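Local coordinates for putative retaining b-glycosidase (PDB 5A95), which hydrolyses beta-glucans, probably cutting mixed-linkage beta-1,3-1,4-glucan chains with retention of configuration at the anomeric carbon, at residues A[72-77]-A[334-339]; A[140-145]-A[328-333]; A[101-106]-A[289-294]. The protein carries 1 engineered substitution. All blocks are in the same frame, centred on the assembly; numbering follows the deposited sequence. Where two conformers were deposited one is given.

Contact 1: A[72-77]-A[334-339]. With BGC (beta-D-glucopyranose), chain D; BGC (beta-D-glucopyranose), chain B.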
loop_
_atom_site.group_PDB
_atom_site.type_symbol
_atom_site.label_atom_id
_atom_site.label_comp_id
_atom_site.label_asym_id
_atom_site.label_seq_id
_atom_site.Cartn_x
_atom_site.Cartn_y
_atom_site.Cartn_z
ATOM N N ASN A 72 7.188 -23.237 -20.672
ATOM C CA ASN A 72 6.540 -21.936 -20.612
ATOM C C ASN A 72 6.055 -21.534 -21.981
ATOM O O ASN A 72 6.732 -21.799 -22.984
ATOM C CB ASN A 72 7.561 -20.884 -20.172
ATOM C CG ASN A 72 7.892 -20.968 -18.708
ATOM O OD1 ASN A 72 7.213 -20.345 -17.903
ATOM N ND2 ASN A 72 8.897 -21.761 -18.350
ATOM N N ILE A 73 4.935 -20.821 -22.011
ATOM C CA ILE A 73 4.567 -19.990 -23.138
ATOM C C ILE A 73 4.598 -18.558 -22.631
ATOM O O ILE A 73 4.831 -18.315 -21.432
ATOM C CB ILE A 73 3.203 -20.369 -23.729
ATOM C CG1 ILE A 73 2.092 -20.273 -22.680
ATOM C CG2 ILE A 73 3.271 -21.763 -24.361
ATOM C CD1 ILE A 73 0.697 -20.495 -23.236
ATOM N N ALA A 74 4.443 -17.598 -23.532
ATOM C CA ALA A 74 4.447 -16.197 -23.133
ATOM C C ALA A 74 3.177 -15.816 -22.358
ATOM O O ALA A 74 2.195 -16.555 -22.312
ATOM C CB ALA A 74 4.634 -15.274 -24.350
ATOM N N ASP A 75 3.204 -14.618 -21.768
ATOM C CA ASP A 75 2.024 -14.057 -21.127
ATOM C C ASP A 75 0.830 -14.029 -22.097
ATOM O O ASP A 75 0.976 -13.741 -23.284
ATOM C CB ASP A 75 2.336 -12.632 -20.643
ATOM C CG ASP A 75 1.149 -11.935 -20.054
ATOM O OD1 ASP A 75 0.432 -11.257 -20.821
ATOM O OD2 ASP A 75 0.959 -11.999 -18.814
ATOM N N THR A 76 -0.348 -14.295 -21.553
ATOM C CA THR A 76 -1.578 -14.369 -22.327
ATOM C C THR A 76 -1.808 -13.100 -23.129
ATOM O O THR A 76 -2.190 -13.161 -24.285
ATOM C CB THR A 76 -2.763 -14.617 -21.358
ATOM O OG1 THR A 76 -2.568 -15.859 -20.666
ATOM C CG2 THR A 76 -4.086 -14.640 -22.075
ATOM N N GLY A 77 -1.603 -11.946 -22.502
ATOM C CA GLY A 77 -1.796 -10.676 -23.177
ATOM C C GLY A 77 -0.835 -10.465 -24.345
ATOM O O GLY A 77 -1.194 -9.906 -25.372
ATOM N N PRO A 334 8.572 -17.365 -30.137
ATOM C CA PRO A 334 9.631 -16.940 -31.067
ATOM C C PRO A 334 10.234 -15.564 -30.770
ATOM O O PRO A 334 11.207 -15.179 -31.406
ATOM C CB PRO A 334 8.914 -16.926 -32.428
ATOM C CG PRO A 334 7.516 -16.566 -32.090
ATOM C CD PRO A 334 7.237 -17.177 -30.738
ATOM N N ASP A 335 9.649 -14.815 -29.843
ATOM C CA ASP A 335 10.073 -13.449 -29.543
ATOM C C ASP A 335 10.822 -13.322 -28.233
ATOM O O ASP A 335 11.891 -12.712 -28.175
ATOM C CB ASP A 335 8.870 -12.487 -29.533
ATOM C CG ASP A 335 8.085 -12.541 -30.799
ATOM O OD1 ASP A 335 8.709 -12.393 -31.850
ATOM O OD2 ASP A 335 6.860 -12.734 -30.759
ATOM N N TRP A 336 10.271 -13.895 -27.167
ATOM C CA TRP A 336 10.881 -13.869 -25.859
ATOM C C TRP A 336 11.986 -14.918 -25.795
ATOM O O TRP A 336 11.805 -16.032 -26.264
ATOM C CB TRP A 336 9.812 -14.173 -24.812
ATOM C CG TRP A 336 8.867 -13.069 -24.564
ATOM C CD1 TRP A 336 8.743 -11.896 -25.272
ATOM C CD2 TRP A 336 7.926 -13.003 -23.501
ATOM N NE1 TRP A 336 7.766 -11.102 -24.690
ATOM C CE2 TRP A 336 7.238 -11.768 -23.615
ATOM C CE3 TRP A 336 7.578 -13.883 -22.464
ATOM C CZ2 TRP A 336 6.246 -11.383 -22.718
ATOM C CZ3 TRP A 336 6.589 -13.481 -21.554
ATOM C CH2 TRP A 336 5.939 -12.252 -21.692
ATOM N N SER A 337 13.107 -14.553 -25.190
ATOM C CA SER A 337 14.307 -15.376 -25.243
ATOM C C SER A 337 14.736 -15.881 -23.853
ATOM O O SER A 337 14.375 -15.299 -22.834
ATOM C CB SER A 337 15.447 -14.571 -25.860
ATOM O OG SER A 337 15.768 -13.462 -25.054
ATOM N N PRO A 338 15.501 -16.982 -23.794
ATOM C CA PRO A 338 15.887 -17.821 -24.933
ATOM C C PRO A 338 14.688 -18.556 -25.534
ATOM O O PRO A 338 13.892 -19.142 -24.809
ATOM C CB PRO A 338 16.892 -18.802 -24.324
ATOM C CG PRO A 338 16.530 -18.864 -22.869
ATOM C CD PRO A 338 16.128 -17.450 -22.548
ATOM N N THR A 339 14.567 -18.524 -26.863
ATOM C CA THR A 339 13.439 -19.133 -27.540
ATOM C C THR A 339 13.599 -20.646 -27.681
ATOM O O THR A 339 14.724 -21.137 -27.759
ATOM C CB THR A 339 13.313 -18.616 -28.969
ATOM O OG1 THR A 339 14.469 -19.031 -29.688
ATOM C CG2 THR A 339 13.185 -17.123 -29.019
HETATM C C2 BGC D . 12.600 -12.419 -22.167
HETATM C C3 BGC D . 12.179 -11.050 -22.670
HETATM C C4 BGC D . 10.778 -10.709 -22.215
HETATM C C5 BGC D . 10.637 -10.893 -20.705
HETATM C C6 BGC D . 9.215 -10.795 -20.215
HETATM C C1 BGC D . 12.446 -12.407 -20.656
HETATM O O2 BGC D . 13.954 -12.623 -22.564
HETATM O O3 BGC D . 12.205 -11.066 -24.103
HETATM O O4 BGC D . 10.508 -9.347 -22.534
HETATM O O5 BGC D . 11.085 -12.184 -20.336
HETATM O O6 BGC D . 9.180 -11.008 -18.807
HETATM C C2 BGC B . 13.382 -10.586 -26.140
HETATM C C3 BGC B . 14.430 -9.720 -26.809
HETATM C C4 BGC B . 14.174 -8.264 -26.500
HETATM C C5 BGC B . 14.134 -8.065 -24.998
HETATM C C6 BGC B . 13.828 -6.621 -24.619
HETATM C C1 BGC B . 13.284 -10.297 -24.667
HETATM O O2 BGC B . 13.720 -11.965 -26.344
HETATM O O3 BGC B . 14.346 -9.901 -28.220
HETATM O O4 BGC B . 15.203 -7.482 -27.111
HETATM O O5 BGC B . 13.097 -8.884 -24.449
HETATM O O6 BGC B . 12.517 -6.266 -25.097
#
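The indole of W336 is held between protein and sugar: the methyl group of A74 covers one face, and a glucose unit (BGC, chain D) covers the other. On the protein side CB of A74 sits 3.9 Å from the centroid of the six-membered ring, 17° off its normal, a CH-pi contact shifted toward the CE3 rim. On the sugar side C4 of the chain D glucose lies 3.8 Å from CG of W336, also off-centre. Alanine suits its place: its single methyl packs close against the ring. The far end of the ring reaches the next residue, with CZ3 of W336 3.6 Å from the backbone N of D75 and CH2 3.8 Å from its CB. This is an aromatic platform of the kind on which glycosidases seat a sugar, carried here by the loop after strand 326-329 of the family 5 barrel. CG of W336 stands anti to the carbonyl carbon (chi1 -74°), which turns the indole back over 72-77. An alanine here would remove the surface beneath the chain D glucose and is likely to leave that unit less firmly placed, with the A74 methyl facing a gap. The neighbouring residues grip hydroxyls instead: O2 of the chain D glucose donates to S337 O (2.7 Å), and O2 of the chain B glucose donates to D335 O (2.7 Å). W32 of a second subunit meets W336 edge-to-face, and W31 of that subunit packs on both W336 and D75. The carboxylate of D75, the N-cap residue of helix 76-81, is turned to that helix: OD1 accepts a weak bond from G77 N and also bonds S110, while OD2 is held by Y119 and the backbone N of H107.

Contact 2: A[140-145]-A[328-333]. With BGC (beta-D-glucopyranose), chain C.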
loop_
_atom_site.group_PDB
_atom_site.type_symbol
_atom_site.label_atom_id
_atom_site.label_comp_id
_atom_site.label_asym_id
_atom_site.label_seq_id
_atom_site.Cartn_x
_atom_site.Cartn_y
_atom_site.Cartn_z
ATOM N N ASP A 140 1.815 -19.033 -12.768
ATOM C CA ASP A 140 2.990 -18.338 -12.240
ATOM C C ASP A 140 2.686 -16.847 -12.151
ATOM O O ASP A 140 2.387 -16.196 -13.146
ATOM C CB ASP A 140 4.160 -18.651 -13.186
ATOM C CG ASP A 140 5.246 -17.606 -13.218
ATOM O OD1 ASP A 140 5.537 -16.948 -12.218
ATOM O OD2 ASP A 140 5.830 -17.437 -14.322
ATOM N N TRP A 141 2.701 -16.316 -10.929
ATOM C CA TRP A 141 2.597 -14.875 -10.752
ATOM C C TRP A 141 3.991 -14.297 -11.042
ATOM O O TRP A 141 4.937 -14.398 -10.239
ATOM C CB TRP A 141 2.112 -14.582 -9.341
ATOM C CG TRP A 141 1.886 -13.115 -9.015
ATOM C CD1 TRP A 141 2.476 -12.418 -7.991
ATOM C CD2 TRP A 141 0.988 -12.200 -9.657
ATOM N NE1 TRP A 141 2.006 -11.135 -7.958
ATOM C CE2 TRP A 141 1.090 -10.976 -8.966
ATOM C CE3 TRP A 141 0.097 -12.283 -10.738
ATOM C CZ2 TRP A 141 0.320 -9.857 -9.305
ATOM C CZ3 TRP A 141 -0.666 -11.157 -11.074
ATOM C CH2 TRP A 141 -0.535 -9.964 -10.380
ATOM N N HIS A 142 4.114 -13.772 -12.242
ATOM C CA HIS A 142 5.423 -13.601 -12.860
ATOM C C HIS A 142 5.980 -12.204 -12.592
ATOM O O HIS A 142 5.965 -11.312 -13.445
ATOM C CB HIS A 142 5.361 -13.916 -14.341
ATOM C CG HIS A 142 6.689 -14.148 -14.953
ATOM N ND1 HIS A 142 7.302 -15.372 -14.950
ATOM C CD2 HIS A 142 7.546 -13.298 -15.564
ATOM C CE1 HIS A 142 8.463 -15.275 -15.563
ATOM N NE2 HIS A 142 8.636 -14.027 -15.946
ATOM N N SER A 143 6.507 -12.048 -11.391
ATOM C CA SER A 143 7.216 -10.868 -10.989
ATOM C C SER A 143 8.673 -11.234 -10.688
ATOM O O SER A 143 9.038 -12.404 -10.541
ATOM C CB SER A 143 6.519 -10.223 -9.790
ATOM O OG SER A 143 7.183 -9.033 -9.379
ATOM N N ILE A 144 9.517 -10.209 -10.645
ATOM C CA ILE A 144 10.955 -10.319 -10.416
ATOM C C ILE A 144 11.312 -9.172 -9.494
ATOM O O ILE A 144 11.170 -7.997 -9.891
ATOM C CB ILE A 144 11.779 -10.210 -11.719
ATOM C CG1 ILE A 144 11.325 -11.235 -12.755
ATOM C CG2 ILE A 144 13.259 -10.378 -11.381
ATOM C CD1 ILE A 144 12.130 -11.236 -14.029
ATOM N N GLY A 145 11.732 -9.477 -8.268
ATOM C CA GLY A 145 12.067 -8.460 -7.312
ATOM C C GLY A 145 11.766 -8.892 -5.894
ATOM O O GLY A 145 11.772 -10.104 -5.594
ATOM N N THR A 328 9.923 -27.020 -16.557
ATOM C CA THR A 328 9.290 -26.342 -17.667
ATOM C C THR A 328 10.295 -25.390 -18.315
ATOM O O THR A 328 10.714 -24.394 -17.723
ATOM C CB THR A 328 8.019 -25.583 -17.277
ATOM O OG1 THR A 328 8.242 -24.697 -16.188
ATOM C CG2 THR A 328 6.903 -26.532 -16.905
ATOM N N VAL A 329 10.682 -25.686 -19.560
ATOM C CA VAL A 329 11.703 -24.943 -20.261
ATOM C C VAL A 329 11.180 -23.527 -20.574
ATOM O O VAL A 329 9.990 -23.336 -20.872
ATOM C CB VAL A 329 12.055 -25.648 -21.586
ATOM C CG1 VAL A 329 13.147 -24.923 -22.360
ATOM C CG2 VAL A 329 12.496 -27.081 -21.321
ATOM N N TRP A 330 12.085 -22.552 -20.544
ATOM C CA TRP A 330 11.789 -21.171 -20.940
ATOM C C TRP A 330 12.481 -20.912 -22.288
ATOM O O TRP A 330 13.692 -21.049 -22.352
ATOM C CB TRP A 330 12.320 -20.177 -19.860
ATOM C CG TRP A 330 12.049 -18.731 -20.186
ATOM C CD1 TRP A 330 12.790 -17.928 -21.003
ATOM C CD2 TRP A 330 10.912 -17.963 -19.797
ATOM N NE1 TRP A 330 12.214 -16.683 -21.094
ATOM C CE2 TRP A 330 11.051 -16.680 -20.371
ATOM C CE3 TRP A 330 9.795 -18.231 -19.000
ATOM C CZ2 TRP A 330 10.104 -15.669 -20.189
ATOM C CZ3 TRP A 330 8.858 -17.243 -18.817
ATOM C CH2 TRP A 330 9.023 -15.958 -19.393
ATOM N N VAL A 331 11.763 -20.511 -23.348
ATOM C CA VAL A 331 10.305 -20.310 -23.412
ATOM C C VAL A 331 9.830 -20.693 -24.821
ATOM O O VAL A 331 10.555 -20.468 -25.798
ATOM C CB VAL A 331 9.933 -18.840 -23.084
ATOM C CG1 VAL A 331 10.665 -17.870 -23.984
ATOM C CG2 VAL A 331 8.429 -18.608 -23.137
ATOM N N PHE A 332 8.636 -21.266 -24.924
ATOM C CA PHE A 332 8.072 -21.678 -26.198
ATOM C C PHE A 332 7.365 -20.474 -26.817
ATOM O O PHE A 332 6.161 -20.336 -26.753
ATOM C CB PHE A 332 7.139 -22.864 -26.000
ATOM C CG PHE A 332 6.796 -23.567 -27.275
ATOM C CD1 PHE A 332 7.639 -24.556 -27.766
ATOM C CD2 PHE A 332 5.627 -23.287 -27.970
ATOM C CE1 PHE A 332 7.321 -25.240 -28.924
ATOM C CE2 PHE A 332 5.309 -23.981 -29.133
ATOM C CZ PHE A 332 6.170 -24.938 -29.612
ATOM N N ASP A 333 8.188 -19.619 -27.414
ATOM C CA ASP A 333 7.799 -18.362 -28.019
ATOM C C ASP A 333 8.903 -17.992 -28.983
ATOM O O ASP A 333 10.067 -18.260 -28.687
ATOM C CB ASP A 333 7.698 -17.272 -26.931
ATOM C CG ASP A 333 7.022 -16.030 -27.433
ATOM O OD1 ASP A 333 5.781 -16.057 -27.560
ATOM O OD2 ASP A 333 7.720 -15.029 -27.752
HETATM C C2 BGC C . 12.836 -13.943 -16.331
HETATM C C3 BGC C . 12.190 -14.015 -17.713
HETATM C C4 BGC C . 13.220 -13.614 -18.776
HETATM C C5 BGC C . 14.461 -14.473 -18.639
HETATM C C6 BGC C . 15.510 -14.148 -19.675
HETATM C C1 BGC C . 14.233 -14.553 -16.262
HETATM O O1 BGC C . 14.990 -14.066 -15.183
HETATM O O2 BGC C . 11.934 -14.546 -15.331
HETATM O O3 BGC C . 10.988 -13.182 -17.681
HETATM O O4 BGC C . 12.769 -13.684 -20.137
HETATM O O5 BGC C . 15.021 -14.173 -17.365
HETATM O O6 BGC C . 16.666 -14.891 -19.284
#
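H142 and W330 present rings whose planes are tilted by only 8° but well displaced, so that little more than their rims meet, with 5.4 Å between the centroids of the imidazole and the six-membered ring. The nearest atoms are CE1 of H142 and CZ3 of W330, at 3.8 Å. The indole has a different neighbour on each face: C3 of a glucose unit (BGC, chain C) lies over one, and CB of V331 over the opposite one. The imidazole is used at its edge, with the carboxylate of D140 in plane at one side and the sugar at another. ND1 donates to the syn lone pair of D140 OD2 at 2.6 Å, close to the ring plane, while NE2 of H142 gives a straight bond (170°) to O3 of the glucose at 3.0 Å. Histidine suits this position because two nitrogens on one flat ring can hold a carboxylate and a sugar hydroxyl at once, and the pair of bonds fixes the rotation of the ring. The CG of H142 is anti to the backbone N (chi1 -163°), which carries the imidazole from the end of strand 136-144 toward W330. The tryptophan points NE1 at S337 O, its hydrogen-bond partner, and offers the sugar a broad apolar surface, CZ2 lying 3.6 Å from C3 of the glucose. I144 adds a methyl, CD1, at 3.6 Å from the sugar's O2. The peptide joining W330 to V331 is cis although no proline follows, and it probably helps to set the valine against the back of the indole. Such a non-proline cis peptide after a tryptophan, just beyond the eighth strand of the barrel, is a familiar feature of the active-site cleft in family 5 and related glycosidases.

Contact 3: A[101-106]-A[289-294]. Engineered in segment 289-294: Q291 (natural residue Glu). With BGC (beta-D-glucopyranose), chain C.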
loop_
_atom_site.group_PDB
_atom_site.type_symbol
_atom_site.label_atom_id
_atom_site.label_comp_id
_atom_site.label_asym_id
_atom_site.label_seq_id
_atom_site.Cartn_x
_atom_site.Cartn_y
_atom_site.Cartn_z
ATOM N N THR A 101 2.754 -30.508 -19.350
ATOM C CA THR A 101 2.591 -29.294 -18.543
ATOM C C THR A 101 2.894 -28.057 -19.356
ATOM O O THR A 101 3.854 -28.030 -20.124
ATOM C CB THR A 101 3.576 -29.329 -17.338
ATOM O OG1 THR A 101 3.319 -30.476 -16.538
ATOM C CG2 THR A 101 3.416 -28.108 -16.453
ATOM N N ILE A 102 2.086 -27.020 -19.158
ATOM C CA ILE A 102 2.397 -25.688 -19.629
ATOM C C ILE A 102 2.393 -24.733 -18.439
ATOM O O ILE A 102 1.469 -24.772 -17.613
ATOM C CB ILE A 102 1.379 -25.216 -20.676
ATOM C CG1 ILE A 102 1.536 -26.068 -21.934
ATOM C CG2 ILE A 102 1.583 -23.741 -21.026
ATOM C CD1 ILE A 102 0.501 -25.831 -23.010
ATOM N N ARG A 103 3.431 -23.900 -18.353
ATOM C CA ARG A 103 3.520 -22.827 -17.353
ATOM C C ARG A 103 3.090 -21.513 -17.999
ATOM O O ARG A 103 3.589 -21.151 -19.077
ATOM C CB ARG A 103 4.926 -22.711 -16.808
ATOM C CG ARG A 103 5.154 -21.604 -15.784
ATOM C CD ARG A 103 6.519 -21.780 -15.170
ATOM N NE ARG A 103 6.933 -20.844 -14.131
ATOM C CZ ARG A 103 7.775 -19.821 -14.272
ATOM N NH1 ARG A 103 8.129 -19.378 -15.473
ATOM N NH2 ARG A 103 8.264 -19.213 -13.190
ATOM N N LEU A 104 2.171 -20.816 -17.337
ATOM C CA LEU A 104 1.637 -19.532 -17.791
ATOM C C LEU A 104 2.258 -18.427 -16.936
ATOM O O LEU A 104 1.936 -18.342 -15.758
ATOM C CB LEU A 104 0.110 -19.498 -17.632
ATOM C CG LEU A 104 -0.731 -20.545 -18.362
ATOM C CD1 LEU A 104 -2.224 -20.253 -18.158
ATOM C CD2 LEU A 104 -0.392 -20.567 -19.838
ATOM N N PRO A 105 3.141 -17.593 -17.516
ATOM C CA PRO A 105 3.802 -16.544 -16.739
ATOM C C PRO A 105 2.954 -15.285 -16.764
ATOM O O PRO A 105 3.089 -14.443 -17.669
ATOM C CB PRO A 105 5.132 -16.360 -17.472
ATOM C CG PRO A 105 4.815 -16.654 -18.894
ATOM C CD PRO A 105 3.736 -17.719 -18.873
ATOM N N ILE A 106 2.098 -15.138 -15.756
ATOM C CA ILE A 106 1.139 -14.053 -15.687
ATOM C C ILE A 106 1.827 -12.814 -15.174
ATOM O O ILE A 106 2.198 -12.733 -14.010
ATOM C CB ILE A 106 -0.062 -14.458 -14.828
ATOM C CG1 ILE A 106 -0.747 -15.667 -15.478
ATOM C CG2 ILE A 106 -1.029 -13.288 -14.631
ATOM C CD1 ILE A 106 -1.584 -16.522 -14.565
ATOM N N ALA A 289 11.902 -27.198 -11.756
ATOM C CA ALA A 289 12.748 -26.221 -12.414
ATOM C C ALA A 289 11.872 -25.461 -13.404
ATOM O O ALA A 289 11.774 -25.844 -14.576
ATOM C CB ALA A 289 13.921 -26.926 -13.070
ATOM N N THR A 290 11.184 -24.421 -12.913
ATOM C CA THR A 290 10.166 -23.777 -13.728
ATOM C C THR A 290 10.682 -22.818 -14.803
ATOM O O THR A 290 9.900 -22.374 -15.634
ATOM C CB THR A 290 9.103 -23.089 -12.872
ATOM O OG1 THR A 290 9.747 -22.295 -11.876
ATOM C CG2 THR A 290 8.157 -24.075 -12.240
ATOM N N GLN A 291 11.981 -22.542 -14.773
ATOM C CA GLN A 291 12.686 -21.915 -15.891
ATOM C C GLN A 291 14.052 -22.530 -15.957
ATOM O O GLN A 291 14.733 -22.724 -14.948
ATOM C CB GLN A 291 12.812 -20.401 -15.757
ATOM C CG GLN A 291 11.464 -19.740 -15.802
ATOM C CD GLN A 291 11.474 -18.232 -15.823
ATOM O OE1 GLN A 291 10.471 -17.619 -15.501
ATOM N NE2 GLN A 291 12.534 -17.647 -16.304
ATOM N N LEU A 292 14.445 -22.837 -17.179
ATOM C CA LEU A 292 15.765 -23.330 -17.550
ATOM C C LEU A 292 15.866 -23.173 -19.062
ATOM O O LEU A 292 14.860 -23.029 -19.737
ATOM C CB LEU A 292 15.986 -24.783 -17.114
ATOM C CG LEU A 292 15.236 -25.871 -17.856
ATOM C CD1 LEU A 292 15.931 -27.221 -17.754
ATOM C CD2 LEU A 292 13.800 -25.997 -17.356
ATOM N N GLY A 293 17.064 -23.275 -19.598
ATOM C CA GLY A 293 17.286 -23.191 -21.030
ATOM C C GLY A 293 18.509 -22.367 -21.372
ATOM O O GLY A 293 19.136 -21.820 -20.491
ATOM N N TRP A 294 18.832 -22.298 -22.663
ATOM C CA TRP A 294 19.994 -21.557 -23.097
ATOM C C TRP A 294 19.863 -21.108 -24.529
ATOM O O TRP A 294 19.029 -21.600 -25.276
ATOM C CB TRP A 294 21.289 -22.390 -22.982
ATOM C CG TRP A 294 21.528 -23.322 -24.154
ATOM C CD1 TRP A 294 22.311 -23.051 -25.260
ATOM C CD2 TRP A 294 20.980 -24.635 -24.388
ATOM N NE1 TRP A 294 22.285 -24.116 -26.135
ATOM C CE2 TRP A 294 21.489 -25.102 -25.621
ATOM C CE3 TRP A 294 20.129 -25.478 -23.657
ATOM C CZ2 TRP A 294 21.160 -26.362 -26.131
ATOM C CZ3 TRP A 294 19.822 -26.716 -24.167
ATOM C CH2 TRP A 294 20.337 -27.155 -25.389
HETATM C C2 BGC C . 12.836 -13.943 -16.331
HETATM C C3 BGC C . 12.190 -14.015 -17.713
HETATM C C4 BGC C . 13.220 -13.614 -18.776
HETATM C C5 BGC C . 14.461 -14.473 -18.639
HETATM C C6 BGC C . 15.510 -14.148 -19.675
HETATM C C1 BGC C . 14.233 -14.553 -16.262
HETATM O O1 BGC C . 14.990 -14.066 -15.183
HETATM O O2 BGC C . 11.934 -14.546 -15.331
HETATM O O3 BGC C . 10.988 -13.182 -17.681
HETATM O O4 BGC C . 12.769 -13.684 -20.137
HETATM O O5 BGC C . 15.021 -14.173 -17.365
HETATM O O6 BGC C . 16.666 -14.891 -19.284
#
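R103 on strand 101-106 reaches across the inside of the family 5 (beta/alpha)8 barrel to T290 and Q291, which follow strand 287-289. Its side chain is stretched out from CB to NE, with CG anti to the backbone N (chi1 178°), the length of arginine being needed to bring its guanidinium to the other segment. The flat group is used in two ways. T290 lies over a face, with CB 3.4 Å from NE of R103 and its carbonyl O 3.3 Å above the plane; at the edge NH1 donates to Q291 OE1 at 2.9 Å, in the carbonyl plane and on a lone pair. Guanidinium and amide planes stand 75° apart, so the bond joins two groups turned nearly crosswise. The other N-H groups of R103 are engaged as well: NE forms a salt bridge with E185, while N72 and N188 accept from NH1 and NH2. Threonine suits the place over the guanidinium face, being short and branched, and its OG1 turns to E185 and H254. Q291 is an engineered substitution for the natural glutamate. That glutamate occupies the position after the seventh strand where family 5 enzymes carry their nucleophile, consistent with a sugar lying next to it. CG of Q291 stands anti to the carbonyl carbon (chi1 -65°), and the chain beyond it is extended, which carries the amide up to the glucose (BGC, chain C). There NE2 also bonds to Y256 OH, makes a weak bond to O2 of the glucose at 3.3 Å, and comes within 3.5 Å of its C1.

Overall arrangement
From the N terminus, the chain first meets 72-77, at the end of strand 65-72, which is joined only much later by 334-339; contact 1 thus closes the longest loop, and the other two lie within it. Strand 101-106 opens contact 3 and strand 136-144 opens contact 2, before either has been closed. Contact 3 closes at 289-294 and contact 2 at 328-333, so these two cross. They share the chain C glucose, and their first segments are neighbouring strands of the barrel. Segment 328-333 runs directly into 334-339. N72 ties the three together through probable hydrogen bonds to R103, T290, V329 and F332, linking the strand ends beneath the sugar-binding cleft.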